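Side-chain contacts in ABC-type transport auxiliary lipoprotein component domain-containing protein (PDB 2IQI), which is of uncharacterised function but probably serves as an auxiliary lipoprotein component of an ABC-type transport system: residues V17-N22 against V169-V174; R137-R142 against Q182-T187; R148-S151 against A156-A159. One frame throughout, in Å; residues are numbered along the deposited sequence.

Overall arrangement
Three contacts distributed along helix 155-185 illustrate how one long helix can take part in contacts along its whole length. Interaction 3 joins its first turn to the end of strand 137-149, interaction 1 brings the 17-22 loop against its middle, and interaction 2 ties its last turn to the beginning of that same strand. Centre to centre, interactions 1 and 2 lie about 19 Å apart, as do 1 and 3, whereas interactions 2 and 3 are about 35 Å apart, on opposite sides of the chain's centre. Along the sequence interaction 3 is nested within both others, whose segments alternate. Strand and helix, consecutive and running back on each other, are thus joined at both ends.

Interaction 1: residues V17-N22 against V169-V174; sequences VRVTPN and VTTELV
Val19, in the irregular 17-22 loop, approaches helix 155-185 over two consecutive threonines, Thr170 and Thr171, with 166 Å² buried between the two segments. Its two methyls share the work. Thr170 comes first along the helix and presents its methyl: Thr170 CG2 lies 3.7 Å from Val19 CG2, a purely apolar touch in which the two branched side chains cross at a slant. With chi1 at -60°, the Thr170 hydroxyl is set beside its own backbone N and hydrogen-bonds to Leu166 O, one turn earlier, which satisfies the polar branch of this buried residue inside its own helix and turns the methyl to the loop. Thr171, the next residue, uses the other branch. Its OG1 sits 3.6 Å from Val19 CG1, close to both methyls of the valine, while also bonding to Thr167 O. A water then links the segments: it donates to Thr171 OG1 at 3.0 Å and to Thr20 O at 3.3 Å. The threonine hydroxyl therefore has a partner in its own helix as well as the water, and the loop carbonyl is reached without any direct hydrogen bond between the segments. Further along, Leu173 turns to the sheet, against Leu126, Ala128 and Phe144. Val174 closes the segment at the border of the contact, where its side chain and that of Val19 both touch Trp25. Helix 69-82 supports the neighbouring side, with Ala80 meeting both Val19 and Thr170. The arrangement is that of a layered helix-on-sheet packing, in which one face of a long helix packs on an antiparallel part of the sheet and another receives a second helix and the 17-22 loop.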
loop_
_atom_site.group_PDB
_atom_site.type_symbol
_atom_site.label_atom_id
_atom_site.label_comp_id
_atom_site.label_asym_id
_atom_site.label_seq_id
_atom_site.Cartn_x
_atom_site.Cartn_y
_atom_site.Cartn_z
ATOM N N VAL A 17 4.941 -6.132 -8.028
ATOM C CA VAL A 17 5.579 -5.247 -7.104
ATOM C C VAL A 17 6.693 -6.016 -6.449
ATOM O O VAL A 17 6.461 -6.848 -5.588
ATOM C CB VAL A 17 4.601 -4.739 -6.020
ATOM C CG1 VAL A 17 5.360 -4.101 -4.873
ATOM C CG2 VAL A 17 3.609 -3.777 -6.607
ATOM N N ARG A 18 7.909 -5.693 -6.869
ATOM C CA ARG A 18 9.149 -6.113 -6.213
ATOM C C ARG A 18 9.786 -4.915 -5.482
ATOM O O ARG A 18 10.096 -3.898 -6.089
ATOM C CB ARG A 18 10.083 -6.754 -7.257
ATOM C CG ARG A 18 9.304 -7.711 -8.163
ATOM C CD ARG A 18 10.111 -8.842 -8.766
ATOM N NE ARG A 18 9.236 -9.908 -9.264
ATOM C CZ ARG A 18 8.736 -10.913 -8.529
ATOM N NH1 ARG A 18 8.984 -11.032 -7.225
ATOM N NH2 ARG A 18 7.956 -11.817 -9.110
ATOM N N VAL A 19 9.933 -5.020 -4.165
ATOM C CA VAL A 19 10.500 -3.902 -3.387
ATOM C C VAL A 19 11.966 -4.131 -3.062
ATOM O O VAL A 19 12.335 -5.123 -2.425
ATOM C CB VAL A 19 9.750 -3.654 -2.103
ATOM C CG1 VAL A 19 10.525 -2.747 -1.234
ATOM C CG2 VAL A 19 8.413 -3.045 -2.414
ATOM N N THR A 20 12.786 -3.193 -3.523
ATOM C CA THR A 20 14.217 -3.255 -3.343
ATOM C C THR A 20 14.565 -2.910 -1.901
ATOM O O THR A 20 14.261 -1.810 -1.432
ATOM C CB THR A 20 14.966 -2.264 -4.289
ATOM O OG1 THR A 20 14.623 -2.538 -5.653
ATOM C CG2 THR A 20 16.504 -2.351 -4.108
ATOM N N PRO A 21 15.253 -3.855 -1.219
ATOM C CA PRO A 21 15.736 -3.673 0.149
ATOM C C PRO A 21 16.658 -2.461 0.181
ATOM O O PRO A 21 17.462 -2.264 -0.747
ATOM C CB PRO A 21 16.564 -4.931 0.418
ATOM C CG PRO A 21 16.396 -5.811 -0.749
ATOM C CD PRO A 21 15.640 -5.156 -1.810
ATOM N N ASN A 22 16.523 -1.663 1.237
ATOM C CA ASN A 22 17.318 -0.473 1.467
ATOM C C ASN A 22 18.432 -0.728 2.487
ATOM O O ASN A 22 18.154 -1.133 3.610
ATOM C CB ASN A 22 16.402 0.632 1.976
ATOM C CG ASN A 22 17.137 1.922 2.272
ATOM O OD1 ASN A 22 18.329 1.938 2.575
ATOM N ND2 ASN A 22 16.418 3.010 2.210
ATOM N N VAL A 169 4.672 3.325 -2.408
ATOM C CA VAL A 169 4.063 3.387 -1.061
ATOM C C VAL A 169 4.522 2.225 -0.193
ATOM O O VAL A 169 4.785 2.431 0.988
ATOM C CB VAL A 169 2.475 3.600 -1.033
ATOM C CG1 VAL A 169 1.680 2.323 -1.248
ATOM C CG2 VAL A 169 2.038 4.261 0.258
ATOM N N THR A 170 4.635 1.024 -0.780
ATOM C CA THR A 170 5.061 -0.170 -0.057
ATOM C C THR A 170 6.492 0.067 0.434
ATOM O O THR A 170 6.831 -0.303 1.548
ATOM C CB THR A 170 5.024 -1.439 -0.961
ATOM O OG1 THR A 170 3.696 -1.653 -1.437
ATOM C CG2 THR A 170 5.480 -2.682 -0.237
ATOM N N THR A 171 7.328 0.698 -0.394
ATOM C CA THR A 171 8.728 0.956 -0.018
ATOM C C THR A 171 8.766 1.916 1.184
ATOM O O THR A 171 9.625 1.813 2.085
ATOM C CB THR A 171 9.536 1.539 -1.202
ATOM O OG1 THR A 171 9.571 0.587 -2.264
ATOM C CG2 THR A 171 10.914 1.796 -0.807
ATOM N N GLU A 172 7.842 2.865 1.193
ATOM C CA GLU A 172 7.820 3.831 2.267
ATOM C C GLU A 172 7.280 3.165 3.535
ATOM O O GLU A 172 7.659 3.536 4.638
ATOM C CB GLU A 172 7.013 5.076 1.862
ATOM C CG GLU A 172 7.730 6.016 0.881
ATOM C CD GLU A 172 6.839 7.199 0.332
ATOM O OE1 GLU A 172 5.840 7.657 0.995
ATOM O OE2 GLU A 172 7.178 7.691 -0.790
ATOM N N LEU A 173 6.409 2.180 3.374
ATOM C CA LEU A 173 5.787 1.546 4.529
ATOM C C LEU A 173 6.765 0.645 5.251
ATOM O O LEU A 173 6.949 0.731 6.458
ATOM C CB LEU A 173 4.603 0.702 4.097
ATOM C CG LEU A 173 3.283 1.426 4.029
ATOM C CD1 LEU A 173 2.217 0.617 3.243
ATOM C CD2 LEU A 173 2.927 1.599 5.490
ATOM N N VAL A 174 7.375 -0.229 4.476
ATOM C CA VAL A 174 8.303 -1.168 4.977
ATOM C C VAL A 174 9.402 -0.471 5.777
ATOM O O VAL A 174 9.758 -0.922 6.882
ATOM C CB VAL A 174 8.844 -1.993 3.831
ATOM C CG1 VAL A 174 10.129 -2.697 4.224
ATOM C CG2 VAL A 174 7.802 -3.016 3.422
HETATM O O HOH W 1 12.227 -0.149 -3.417
#

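Interaction 2: residues R137-R142 against Q182-T187; sequences RVVASR and QQDSQT
Val139 and Asp184 bring the backbones of strand 137-149 and the last turn of helix 155-185 closest, their CA atoms 7.0 Å apart, at a classic beta bulge where Val139 and Ala140 both face Leu130. Val139 crosses the Asp184 side chain at a slant, Val139 CG2 standing 3.7 Å from Asp184 OD2 and CG1 against Asp184 CB. Arg137, two residues back, supplies the charge. Its chain runs extended and then bends at chi3 (61°); the Arg137 and Asp184 side chains approach from opposite directions, and the guanidinium meets the acid end-on. The two flat groups are nearly coplanar, 16° apart. Arg137 NH2 reaches the syn lone pair of Asp184 OD1 at 2.8 Å, and Arg137 NH1 reaches Asp184 OD2 at 2.9 Å, from the syn side but somewhat out of the carboxylate plane. A further bond from NH2 to OD2 is weak. The Asp184 carbonyl O, near the helix end, accepts from Thr187 N at 3.1 Å and from Thr187 OG1 at 3.2 Å. Outside the segments, Asp184 OD1 binds Tyr101 OH and Arg137 NE pairs with Asp135. Two-point gripping restricts rotation of both flat groups, and with the guanidinium paired with two acids and the carboxylate bonded by both arginine and tyrosine, both charges are probably stabilised in this surface salt bridge.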
loop_
_atom_site.group_PDB
_atom_site.type_symbol
_atom_site.label_atom_id
_atom_site.label_comp_id
_atom_site.label_asym_id
_atom_site.label_seq_id
_atom_site.Cartn_x
_atom_site.Cartn_y
_atom_site.Cartn_z
ATOM N N ARG A 137 -0.579 -0.608 22.390
ATOM C CA ARG A 137 0.030 0.712 22.572
ATOM C C ARG A 137 0.407 1.245 21.215
ATOM O O ARG A 137 1.200 0.640 20.496
ATOM C CB ARG A 137 1.292 0.628 23.463
ATOM C CG ARG A 137 2.071 1.958 23.646
ATOM C CD ARG A 137 3.206 1.815 24.622
ATOM N NE ARG A 137 4.175 0.828 24.157
ATOM C CZ ARG A 137 5.131 1.087 23.263
ATOM N NH1 ARG A 137 5.219 2.303 22.755
ATOM N NH2 ARG A 137 5.992 0.146 22.865
ATOM N N VAL A 138 -0.155 2.390 20.867
ATOM C CA VAL A 138 0.197 3.020 19.606
ATOM C C VAL A 138 1.616 3.533 19.644
ATOM O O VAL A 138 1.923 4.439 20.399
ATOM C CB VAL A 138 -0.774 4.118 19.248
ATOM C CG1 VAL A 138 -0.455 4.631 17.863
ATOM C CG2 VAL A 138 -2.209 3.546 19.314
ATOM N N VAL A 139 2.482 2.912 18.847
ATOM C CA VAL A 139 3.861 3.335 18.747
ATOM C C VAL A 139 3.944 4.618 17.933
ATOM O O VAL A 139 4.549 5.568 18.354
ATOM C CB VAL A 139 4.727 2.253 18.143
ATOM C CG1 VAL A 139 6.079 2.820 17.774
ATOM C CG2 VAL A 139 4.884 1.109 19.114
ATOM N N ALA A 140 3.308 4.637 16.770
ATOM C CA ALA A 140 3.260 5.798 15.881
ATOM C C ALA A 140 2.268 5.529 14.757
ATOM O O ALA A 140 1.737 4.416 14.595
ATOM C CB ALA A 140 4.605 6.097 15.296
ATOM N N SER A 141 2.025 6.573 13.983
ATOM C CA SER A 141 0.994 6.585 12.988
ATOM C C SER A 141 1.531 7.519 11.948
ATOM O O SER A 141 2.261 8.444 12.293
ATOM C CB SER A 141 -0.288 7.144 13.581
ATOM O OG SER A 141 -1.413 6.710 12.815
ATOM N N ARG A 142 1.202 7.268 10.681
ATOM C CA ARG A 142 1.659 8.096 9.582
ATOM C C ARG A 142 0.804 7.920 8.348
ATOM O O ARG A 142 0.500 6.808 7.935
ATOM C CB ARG A 142 3.109 7.797 9.220
ATOM C CG ARG A 142 3.556 8.675 8.099
ATOM C CD ARG A 142 4.981 8.545 7.724
ATOM N NE ARG A 142 5.849 9.145 8.718
ATOM C CZ ARG A 142 7.167 9.232 8.583
ATOM N NH1 ARG A 142 7.766 8.778 7.473
ATOM N NH2 ARG A 142 7.889 9.784 9.550
ATOM N N GLN A 182 12.006 -0.471 15.362
ATOM C CA GLN A 182 13.313 -0.576 15.964
ATOM C C GLN A 182 13.619 0.548 16.972
ATOM O O GLN A 182 14.273 0.315 17.977
ATOM C CB GLN A 182 14.366 -0.621 14.863
ATOM C CG GLN A 182 15.799 -0.922 15.312
ATOM C CD GLN A 182 15.957 -2.256 16.051
ATOM O OE1 GLN A 182 14.996 -3.016 16.276
ATOM N NE2 GLN A 182 17.182 -2.540 16.432
ATOM N N GLN A 183 13.142 1.762 16.732
ATOM C CA GLN A 183 13.410 2.818 17.689
ATOM C C GLN A 183 12.584 2.581 18.919
ATOM O O GLN A 183 13.008 2.955 20.019
ATOM C CB GLN A 183 13.217 4.222 17.101
ATOM C CG GLN A 183 14.444 4.616 16.277
ATOM C CD GLN A 183 14.257 5.802 15.312
ATOM O OE1 GLN A 183 13.131 6.306 15.093
ATOM N NE2 GLN A 183 15.377 6.250 14.727
ATOM N N ASP A 184 11.417 1.959 18.750
ATOM C CA ASP A 184 10.562 1.665 19.897
ATOM C C ASP A 184 11.164 0.514 20.669
ATOM O O ASP A 184 11.188 0.540 21.888
ATOM C CB ASP A 184 9.152 1.295 19.501
ATOM C CG ASP A 184 8.278 0.969 20.709
ATOM O OD1 ASP A 184 8.132 -0.220 21.072
ATOM O OD2 ASP A 184 7.723 1.907 21.307
ATOM N N SER A 185 11.665 -0.485 19.953
ATOM C CA SER A 185 12.135 -1.693 20.597
ATOM C C SER A 185 13.296 -1.392 21.533
ATOM O O SER A 185 13.458 -2.043 22.556
ATOM C CB SER A 185 12.526 -2.729 19.560
ATOM O OG SER A 185 13.750 -3.331 19.904
ATOM N N GLN A 186 14.081 -0.379 21.189
ATOM C CA GLN A 186 15.277 -0.039 21.947
ATOM C C GLN A 186 15.019 0.752 23.224
ATOM O O GLN A 186 15.953 1.299 23.788
ATOM C CB GLN A 186 16.259 0.689 21.027
ATOM C CG GLN A 186 16.898 -0.300 20.072
ATOM C CD GLN A 186 17.858 0.320 19.047
ATOM O OE1 GLN A 186 17.459 1.142 18.193
ATOM N NE2 GLN A 186 19.128 -0.110 19.100
ATOM N N THR A 187 13.759 0.824 23.662
ATOM C CA THR A 187 13.365 1.599 24.851
ATOM C C THR A 187 12.545 0.740 25.825
ATOM O O THR A 187 12.379 -0.483 25.627
ATOM C CB THR A 187 12.598 2.971 24.510
ATOM O OG1 THR A 187 11.207 2.750 24.232
ATOM C CG2 THR A 187 13.230 3.751 23.333
#

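Interaction 3: residues R148-S151 against A156-A159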
loop_
_atom_site.group_PDB
_atom_site.type_symbol
_atom_site.label_atom_id
_atom_site.label_comp_id
_atom_site.label_asym_id
_atom_site.label_seq_id
_atom_site.Cartn_x
_atom_site.Cartn_y
_atom_site.Cartn_z
ATOM N N ARG A 148 1.222 8.948 -9.016
ATOM C CA ARG A 148 2.174 8.814 -10.125
ATOM C C ARG A 148 1.459 9.041 -11.434
ATOM O O ARG A 148 0.491 8.343 -11.732
ATOM C CB ARG A 148 2.881 7.456 -10.095
ATOM C CG ARG A 148 3.743 7.207 -8.829
ATOM C CD ARG A 148 5.058 7.989 -8.794
ATOM N NE ARG A 148 5.951 7.522 -9.860
ATOM C CZ ARG A 148 6.916 6.614 -9.696
ATOM N NH1 ARG A 148 7.142 6.103 -8.488
ATOM N NH2 ARG A 148 7.669 6.227 -10.731
ATOM N N PRO A 149 1.928 10.019 -12.234
ATOM C CA PRO A 149 1.201 10.360 -13.473
ATOM C C PRO A 149 1.271 9.175 -14.407
ATOM O O PRO A 149 2.299 8.489 -14.475
ATOM C CB PRO A 149 2.000 11.523 -14.053
ATOM C CG PRO A 149 3.414 11.277 -13.534
ATOM C CD PRO A 149 3.178 10.790 -12.104
ATOM N N SER A 150 0.145 8.922 -15.052
ATOM C CA SER A 150 -0.008 7.926 -16.073
ATOM C C SER A 150 0.343 8.572 -17.398
ATOM O O SER A 150 0.199 9.769 -17.544
ATOM C CB SER A 150 -1.462 7.511 -16.109
ATOM O OG SER A 150 -1.700 6.714 -17.237
ATOM N N SER A 151 0.786 7.789 -18.373
ATOM C CA SER A 151 1.224 8.376 -19.609
ATOM C C SER A 151 0.191 8.449 -20.739
ATOM O O SER A 151 0.336 9.289 -21.662
ATOM C CB SER A 151 2.619 7.891 -20.041
ATOM O OG SER A 151 2.792 6.517 -19.971
ATOM N N ALA A 156 -4.603 0.285 -19.500
ATOM C CA ALA A 156 -3.200 -0.237 -19.418
ATOM C C ALA A 156 -2.130 0.776 -18.923
ATOM O O ALA A 156 -1.211 0.395 -18.182
ATOM C CB ALA A 156 -2.741 -0.859 -20.722
ATOM N N ALA A 157 -2.225 2.037 -19.348
ATOM C CA ALA A 157 -1.306 3.047 -18.857
ATOM C C ALA A 157 -1.570 3.317 -17.356
ATOM O O ALA A 157 -0.639 3.510 -16.557
ATOM C CB ALA A 157 -1.406 4.363 -19.706
ATOM N N VAL A 158 -2.845 3.299 -17.003
ATOM C CA VAL A 158 -3.274 3.564 -15.644
ATOM C C VAL A 158 -2.760 2.478 -14.668
ATOM O O VAL A 158 -2.299 2.779 -13.560
ATOM C CB VAL A 158 -4.818 3.688 -15.574
ATOM C CG1 VAL A 158 -5.284 3.752 -14.139
ATOM C CG2 VAL A 158 -5.263 4.927 -16.322
ATOM N N ALA A 159 -2.833 1.224 -15.107
ATOM C CA ALA A 159 -2.415 0.105 -14.317
ATOM C C ALA A 159 -0.910 0.138 -14.140
ATOM O O ALA A 159 -0.398 -0.209 -13.078
ATOM C CB ALA A 159 -2.843 -1.158 -14.991
#
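A chi1 of 170° in Ser150 puts OG opposite its own backbone N and extends the hydroxyl onto the first turn of helix 155-185, where it settles against Ala157. There Ser150 OG is 3.4 Å from Ala157 CB and equally near the carbonyl carbon of the same residue; the hydroxyl rests against the methyl and the backbone of Ala157. Ser150 OG also comes within 3.6 Å of Val158 N, a proximity that does not amount to a hydrogen bond. Val158 directs its CB away from the 148-151 segment, yet its CG2 branch, turned beside its backbone N, still comes within 4.1 Å of Ser150 OG; the valine also packs on Tyr60. Ser151 adds a looser touch at the margin through its backbone, Ser151 N lying 4.3 Å from Ala157 CB. Such close backbones, with the CA atoms of Ser150 and Val158 only 5.5 Å apart, suit a tight strand-to-helix connection in which strand 137-149 ends and, after a few residues, the chain sets off into the long helix. Ser150 also has a backbone hydrogen bond with Pro120, just beyond the paired strands, and Arg148 NH1 bonds to Gln168 OE1 farther along the helix. The polar end of Ser150 is satisfied within the turn itself, because OG hydrogen-bonds to Ser152 O. What joins the two segments is therefore van der Waals packing alone, the buried hydroxyl spending its hydrogen bond on the connecting turn, while the positive end of the helix dipole may polarise it slightly.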